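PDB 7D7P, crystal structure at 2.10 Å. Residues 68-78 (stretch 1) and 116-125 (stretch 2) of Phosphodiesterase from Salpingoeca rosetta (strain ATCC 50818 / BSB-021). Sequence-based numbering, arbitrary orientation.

Stretch 1 (68-78) AVCVRVFQELH
Stretch 2 116-125: LHTTYLLLTS

Both stretches are helical and run in nearly the same direction: the axes of helix 68-76 and helix 116-125 make an angle of 25° between their N-to-C directions and approach to 10.6 Å. The register is set by two CA pairs, Cys70 CA to Leu116 CA at 7.7 Å and Val73 CA to Tyr120 CA at 7.0 Å. Helical residues keep phi near -65° and psi near -40°, with i to i+4 bonds such as Val73 N to Val69 O (3.0 Å) and Tyr120 N to Leu116 O (3.0 Å). At the end of the first helix Leu77 flattens to -81/0, and Leu77 N still makes the ordinary helical bond to Val73 O (3.2 Å); His78, at phi/psi 70/14, then leaves helical geometry in a Schellman motif, one of whose bonds is His78 N to Gln75 O (3.0 Å). Helix 116-125 continues beyond its stretch.

No direct hydrogen bond crosses between the stretches, and the 388 Å² buried between them is largely a matter of apolar packing. Val73 (chi1 t) points toward the second helix and touches two residues one turn apart: its CG1 lies 3.9 Å from Tyr120 CB and 4.2 Å from Leu116 CD1. The other methyl of Leu116 (t, p), CD2, lies 3.8 Å from Cys70 SG (chi1 m), a sulfur-methyl contact of van der Waals length. Further along, Leu77 (m, t) has CD1 3.9 Å from Tyr120 CD1, at the ring edge and near its plane; Leu77 CD2 is 4.1 Å from both Tyr120 CD1 and Thr124 OG1. At the other end, Val69 (t) approaches the imidazole of His117 (t, chi2 -90°) obliquely, Val69 CG1 to His117 CD2 4.2 Å.

The polar link is indirect. Tyr120, with chi1 at 145° between wells and chi2 at 83°, carries its hydroxyl to the level of Glu76 (m, t), yet Glu76 OE2 and Tyr120 OH remain 4.2 Å apart, too far for a direct bond. One water spans the gap, accepting from Tyr120 OH at 2.6 Å and donating to Glu76 OE2 at 2.6 Å.

Bonds within each helix hold the polar groups in place. Arg72 (m, t, p, chi4 -177°) forms a salt bridge one turn ahead, with NH2 2.8 Å and NE 3.1 Å from Glu76 OE1, so the two carboxylate oxygens serve different partners. In the second helix, Thr124 OG1 (m) donates to Tyr120 O at 2.7 Å and Ser125 OG (m) to Leu121 O at 2.7 Å, each returning its hydroxyl to the preceding turn.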

ATOM      1  N   ALA A  68     -27.407   0.983 -28.449  1.00 21.80           N
ATOM      2  CA  ALA A  68     -26.914   2.141 -29.187  1.00 25.16           C
ATOM      3  C   ALA A  68     -25.444   2.404 -28.890  1.00 22.80           C
ATOM      4  O   ALA A  68     -24.688   2.820 -29.777  1.00 23.93           O
ATOM      5  CB  ALA A  68     -27.759   3.370 -28.855  1.00 28.05           C
ATOM      6  N   VAL A  69     -25.018   2.164 -27.647  1.00 18.26           N
ATOM      7  CA  VAL A  69     -23.613   2.362 -27.293  1.00 20.26           C
ATOM      8  C   VAL A  69     -22.727   1.394 -28.064  1.00 20.70           C
ATOM      9  O   VAL A  69     -21.690   1.783 -28.617  1.00 22.37           O
ATOM     10  CB  VAL A  69     -23.415   2.217 -25.773  1.00 24.44           C
ATOM     11  CG1 VAL A  69     -21.933   2.184 -25.435  1.00 26.27           C
ATOM     12  CG2 VAL A  69     -24.105   3.352 -25.035  1.00 26.09           C
ATOM     13  N   CYS A  70     -23.119   0.117 -28.116  1.00 15.74           N
ATOM     14  CA  CYS A  70     -22.316  -0.878 -28.818  1.00 17.84           C
ATOM     15  C   CYS A  70     -22.222  -0.559 -30.304  1.00 25.81           C
ATOM     16  O   CYS A  70     -21.141  -0.642 -30.899  1.00 20.56           O
ATOM     17  CB  CYS A  70     -22.906  -2.272 -28.604  1.00 17.48           C
ATOM     18  SG  CYS A  70     -22.917  -2.826 -26.880  1.00 20.10           S
ATOM     19  N   VAL A  71     -23.344  -0.182 -30.918  1.00 20.92           N
ATOM     20  CA  VAL A  71     -23.339   0.158 -32.338  1.00 19.64           C
ATOM     21  C   VAL A  71     -22.512   1.413 -32.584  1.00 23.96           C
ATOM     22  O   VAL A  71     -21.775   1.504 -33.574  1.00 24.84           O
ATOM     23  CB  VAL A  71     -24.784   0.320 -32.848  1.00 22.58           C
ATOM     24  CG1 VAL A  71     -24.789   0.834 -34.282  1.00 22.99           C
ATOM     25  CG2 VAL A  71     -25.535  -0.998 -32.740  1.00 19.11           C
ATOM     26  N   ARG A  72     -22.615   2.401 -31.690  1.00 25.05           N
ATOM     27  CA  ARG A  72     -21.868   3.642 -31.868  1.00 22.25           C
ATOM     28  C   ARG A  72     -20.365   3.406 -31.779  1.00 21.05           C
ATOM     29  O   ARG A  72     -19.591   4.054 -32.494  1.00 20.11           O
ATOM     30  CB  ARG A  72     -22.304   4.677 -30.832  1.00 25.32           C
ATOM     31  CG  ARG A  72     -23.519   5.485 -31.237  1.00 29.64           C
ATOM     32  CD  ARG A  72     -23.742   6.658 -30.291  1.00 33.35           C
ATOM     33  NE  ARG A  72     -22.701   7.679 -30.402  1.00 28.49           N
ATOM     34  CZ  ARG A  72     -22.642   8.770 -29.645  1.00 35.22           C
ATOM     35  NH1 ARG A  72     -23.559   8.985 -28.711  1.00 37.50           N
ATOM     36  NH2 ARG A  72     -21.663   9.647 -29.815  1.00 36.18           N
ATOM     37  N   VAL A  73     -19.930   2.500 -30.899  1.00 23.81           N
ATOM     38  CA  VAL A  73     -18.507   2.181 -30.812  1.00 17.19           C
ATOM     39  C   VAL A  73     -18.011   1.625 -32.142  1.00 20.09           C
ATOM     40  O   VAL A  73     -16.981   2.058 -32.671  1.00 20.48           O
ATOM     41  CB  VAL A  73     -18.241   1.199 -29.657  1.00 17.45           C
ATOM     42  CG1 VAL A  73     -16.819   0.656 -29.745  1.00 18.48           C
ATOM     43  CG2 VAL A  73     -18.472   1.875 -28.314  1.00 19.05           C
ATOM     44  N   PHE A  74     -18.747   0.659 -32.703  1.00 12.88           N
ATOM     45  CA  PHE A  74     -18.382   0.096 -34.000  1.00 19.77           C
ATOM     46  C   PHE A  74     -18.434   1.151 -35.100  1.00 19.72           C
ATOM     47  O   PHE A  74     -17.561   1.192 -35.975  1.00 14.33           O
ATOM     48  CB  PHE A  74     -19.313  -1.069 -34.346  1.00 16.86           C
ATOM     49  CG  PHE A  74     -18.929  -2.374 -33.707  1.00 20.17           C
ATOM     50  CD1 PHE A  74     -19.147  -2.589 -32.356  1.00 20.85           C
ATOM     51  CD2 PHE A  74     -18.367  -3.390 -34.462  1.00 23.44           C
ATOM     52  CE1 PHE A  74     -18.805  -3.791 -31.767  1.00 20.66           C
ATOM     53  CE2 PHE A  74     -18.020  -4.592 -33.881  1.00 17.31           C
ATOM     54  CZ  PHE A  74     -18.239  -4.794 -32.530  1.00 21.44           C
ATOM     55  N   GLN A  75     -19.456   2.010 -35.077  1.00 18.62           N
ATOM     56  CA  GLN A  75     -19.617   2.998 -36.138  1.00 24.34           C
ATOM     57  C   GLN A  75     -18.531   4.067 -36.072  1.00 29.77           C
ATOM     58  O   GLN A  75     -17.894   4.381 -37.083  1.00 23.63           O
ATOM     59  CB  GLN A  75     -21.004   3.636 -36.058  1.00 19.89           C
ATOM     60  N   GLU A  76     -18.300   4.634 -34.884  1.00 21.23           N
ATOM     61  CA  GLU A  76     -17.384   5.766 -34.781  1.00 18.99           C
ATOM     62  C   GLU A  76     -15.927   5.349 -34.955  1.00 26.80           C
ATOM     63  O   GLU A  76     -15.101   6.167 -35.377  1.00 26.35           O
ATOM     64  CB  GLU A  76     -17.590   6.483 -33.448  1.00 24.57           C
ATOM     65  CG  GLU A  76     -18.966   7.130 -33.335  1.00 27.09           C
ATOM     66  CD  GLU A  76     -19.061   8.139 -32.208  1.00 30.71           C
ATOM     67  OE1 GLU A  76     -20.181   8.622 -31.942  1.00 35.15           O
ATOM     68  OE2 GLU A  76     -18.021   8.446 -31.587  1.00 28.09           O
ATOM     69  N   LEU A  77     -15.589   4.097 -34.647  1.00 24.28           N
ATOM     70  CA  LEU A  77     -14.244   3.589 -34.896  1.00 20.04           C
ATOM     71  C   LEU A  77     -14.032   3.156 -36.341  1.00 21.57           C
ATOM     72  O   LEU A  77     -12.935   2.693 -36.673  1.00 22.93           O
ATOM     73  CB  LEU A  77     -13.935   2.420 -33.957  1.00 21.79           C
ATOM     74  CG  LEU A  77     -13.742   2.804 -32.490  1.00 26.86           C
ATOM     75  CD1 LEU A  77     -13.580   1.567 -31.620  1.00 26.92           C
ATOM     76  CD2 LEU A  77     -12.543   3.734 -32.343  1.00 20.00           C
ATOM     77  N   HIS A  78     -15.053   3.285 -37.190  1.00 23.88           N
ATOM     78  CA  HIS A  78     -15.008   3.050 -38.632  1.00 28.60           C
ATOM     79  C   HIS A  78     -14.845   1.582 -39.008  1.00 28.34           C
ATOM     80  O   HIS A  78     -14.567   1.282 -40.176  1.00 20.35           O
ATOM     81  CB  HIS A  78     -13.901   3.872 -39.306  1.00 24.45           C
ATOM     82  CG  HIS A  78     -13.948   5.333 -38.980  1.00 37.80           C
ATOM     83  ND1 HIS A  78     -14.980   6.152 -39.385  1.00 42.05           N
ATOM     84  CD2 HIS A  78     -13.090   6.122 -38.289  1.00 36.70           C
ATOM     85  CE1 HIS A  78     -14.759   7.382 -38.954  1.00 42.49           C
ATOM     86  NE2 HIS A  78     -13.618   7.390 -38.287  1.00 40.98           N
ATOM     87  N   LEU A 116     -16.378  -3.313 -23.108  1.00 15.67           N
ATOM     88  CA  LEU A 116     -16.302  -2.854 -24.490  1.00 18.58           C
ATOM     89  C   LEU A 116     -16.043  -1.353 -24.552  1.00 15.42           C
ATOM     90  O   LEU A 116     -15.158  -0.893 -25.283  1.00 19.68           O
ATOM     91  CB  LEU A 116     -17.587  -3.206 -25.242  1.00 11.44           C
ATOM     92  CG  LEU A 116     -17.733  -2.490 -26.591  1.00 21.71           C
ATOM     93  CD1 LEU A 116     -16.681  -2.976 -27.577  1.00 16.43           C
ATOM     94  CD2 LEU A 116     -19.130  -2.658 -27.169  1.00 19.24           C
ATOM     95  N   HIS A 117     -16.805  -0.574 -23.781  1.00 12.54           N
ATOM     96  CA  HIS A 117     -16.654   0.878 -23.823  1.00 21.53           C
ATOM     97  C   HIS A 117     -15.303   1.315 -23.270  1.00 18.54           C
ATOM     98  O   HIS A 117     -14.670   2.227 -23.815  1.00 22.53           O
ATOM     99  CB  HIS A 117     -17.792   1.547 -23.051  1.00 19.03           C
ATOM    100  CG  HIS A 117     -17.783   3.040 -23.143  1.00 20.80           C
ATOM    101  ND1 HIS A 117     -17.107   3.837 -22.244  1.00 18.37           N
ATOM    102  CD2 HIS A 117     -18.363   3.882 -24.031  1.00 24.91           C
ATOM    103  CE1 HIS A 117     -17.272   5.106 -22.574  1.00 19.63           C
ATOM    104  NE2 HIS A 117     -18.030   5.160 -23.654  1.00 22.21           N
ATOM    105  N   THR A 118     -14.848   0.681 -22.188  1.00 16.25           N
ATOM    106  CA  THR A 118     -13.550   1.031 -21.617  1.00 15.99           C
ATOM    107  C   THR A 118     -12.414   0.645 -22.558  1.00 17.71           C
ATOM    108  O   THR A 118     -11.403   1.351 -22.639  1.00 18.46           O
ATOM    109  CB  THR A 118     -13.382   0.358 -20.255  1.00 20.05           C
ATOM    110  OG1 THR A 118     -14.514   0.666 -19.429  1.00 17.68           O
ATOM    111  CG2 THR A 118     -12.106   0.834 -19.564  1.00 14.84           C
ATOM    112  N   THR A 119     -12.563  -0.475 -23.273  1.00 16.57           N
ATOM    113  CA  THR A 119     -11.579  -0.838 -24.290  1.00 15.91           C
ATOM    114  C   THR A 119     -11.543   0.199 -25.403  1.00 15.40           C
ATOM    115  O   THR A 119     -10.470   0.541 -25.915  1.00 18.29           O
ATOM    116  CB  THR A 119     -11.895  -2.222 -24.861  1.00 19.05           C
ATOM    117  OG1 THR A 119     -11.858  -3.196 -23.810  1.00 15.05           O
ATOM    118  CG2 THR A 119     -10.882  -2.606 -25.937  1.00 21.17           C
ATOM    119  N   TYR A 120     -12.711   0.720 -25.783  1.00 14.99           N
ATOM    120  CA  TYR A 120     -12.767   1.775 -26.788  1.00 21.45           C
ATOM    121  C   TYR A 120     -12.065   3.037 -26.299  1.00 22.17           C
ATOM    122  O   TYR A 120     -11.412   3.737 -27.082  1.00 19.44           O
ATOM    123  CB  TYR A 120     -14.228   2.047 -27.149  1.00 15.82           C
ATOM    124  CG  TYR A 120     -14.576   3.485 -27.450  1.00 19.32           C
ATOM    125  CD1 TYR A 120     -14.351   4.027 -28.709  1.00 19.63           C
ATOM    126  CD2 TYR A 120     -15.164   4.292 -26.485  1.00 17.65           C
ATOM    127  CE1 TYR A 120     -14.683   5.337 -28.992  1.00 18.33           C
ATOM    128  CE2 TYR A 120     -15.498   5.601 -26.758  1.00 16.90           C
ATOM    129  CZ  TYR A 120     -15.257   6.120 -28.011  1.00 21.95           C
ATOM    130  OH  TYR A 120     -15.595   7.427 -28.284  1.00 24.19           O
ATOM    131  N   LEU A 121     -12.171   3.336 -25.001  1.00 13.57           N
ATOM    132  CA  LEU A 121     -11.474   4.497 -24.455  1.00 19.25           C
ATOM    133  C   LEU A 121      -9.966   4.273 -24.430  1.00 20.81           C
ATOM    134  O   LEU A 121      -9.194   5.176 -24.776  1.00 23.17           O
ATOM    135  CB  LEU A 121     -11.987   4.814 -23.049  1.00 20.54           C
ATOM    136  CG  LEU A 121     -13.442   5.265 -22.889  1.00 23.93           C
ATOM    137  CD1 LEU A 121     -13.817   5.317 -21.415  1.00 20.52           C
ATOM    138  CD2 LEU A 121     -13.677   6.616 -23.549  1.00 22.52           C
ATOM    139  N   LEU A 122      -9.531   3.074 -24.032  1.00 17.45           N
ATOM    140  CA  LEU A 122      -8.102   2.807 -23.896  1.00 20.65           C
ATOM    141  C   LEU A 122      -7.406   2.774 -25.252  1.00 22.95           C
ATOM    142  O   LEU A 122      -6.310   3.324 -25.405  1.00 24.17           O
ATOM    143  CB  LEU A 122      -7.888   1.490 -23.149  1.00 16.41           C
ATOM    144  CG  LEU A 122      -8.234   1.490 -21.658  1.00 18.73           C
ATOM    145  CD1 LEU A 122      -8.330   0.067 -21.130  1.00 18.90           C
ATOM    146  CD2 LEU A 122      -7.205   2.284 -20.869  1.00 19.54           C
ATOM    147  N   LEU A 123      -8.024   2.130 -26.248  1.00 22.04           N
ATOM    148  CA  LEU A 123      -7.398   2.036 -27.563  1.00 23.37           C
ATOM    149  C   LEU A 123      -7.334   3.397 -28.243  1.00 21.69           C
ATOM    150  O   LEU A 123      -6.348   3.714 -28.918  1.00 20.81           O
ATOM    151  CB  LEU A 123      -8.154   1.040 -28.442  1.00 17.01           C
ATOM    152  CG  LEU A 123      -8.170  -0.425 -28.005  1.00 22.99           C
ATOM    153  CD1 LEU A 123      -8.978  -1.248 -28.995  1.00 17.05           C
ATOM    154  CD2 LEU A 123      -6.757  -0.977 -27.859  1.00 19.14           C
ATOM    155  N   THR A 124      -8.378   4.211 -28.081  1.00 23.02           N
ATOM    156  CA  THR A 124      -8.358   5.557 -28.638  1.00 24.72           C
ATOM    157  C   THR A 124      -7.252   6.397 -28.013  1.00 27.71           C
ATOM    158  O   THR A 124      -6.661   7.249 -28.687  1.00 25.15           O
ATOM    159  CB  THR A 124      -9.720   6.228 -28.434  1.00 23.33           C
ATOM    160  OG1 THR A 124     -10.743   5.424 -29.034  1.00 25.73           O
ATOM    161  CG2 THR A 124      -9.743   7.614 -29.060  1.00 21.79           C
ATOM    162  N   SER A 125      -6.935   6.149 -26.742  1.00 27.87           N
ATOM    163  CA  SER A 125      -5.965   6.980 -26.039  1.00 23.71           C
ATOM    164  C   SER A 125      -4.525   6.638 -26.408  1.00 22.25           C
ATOM    165  O   SER A 125      -3.686   7.540 -26.506  1.00 27.15           O
ATOM    166  CB  SER A 125      -6.171   6.858 -24.526  1.00 21.74           C
ATOM    167  OG  SER A 125      -7.492   7.216 -24.161  1.00 24.09           O
TER
HETATM  168  O   HOH W   1     -15.536   8.281 -30.745  1.00 18.35           O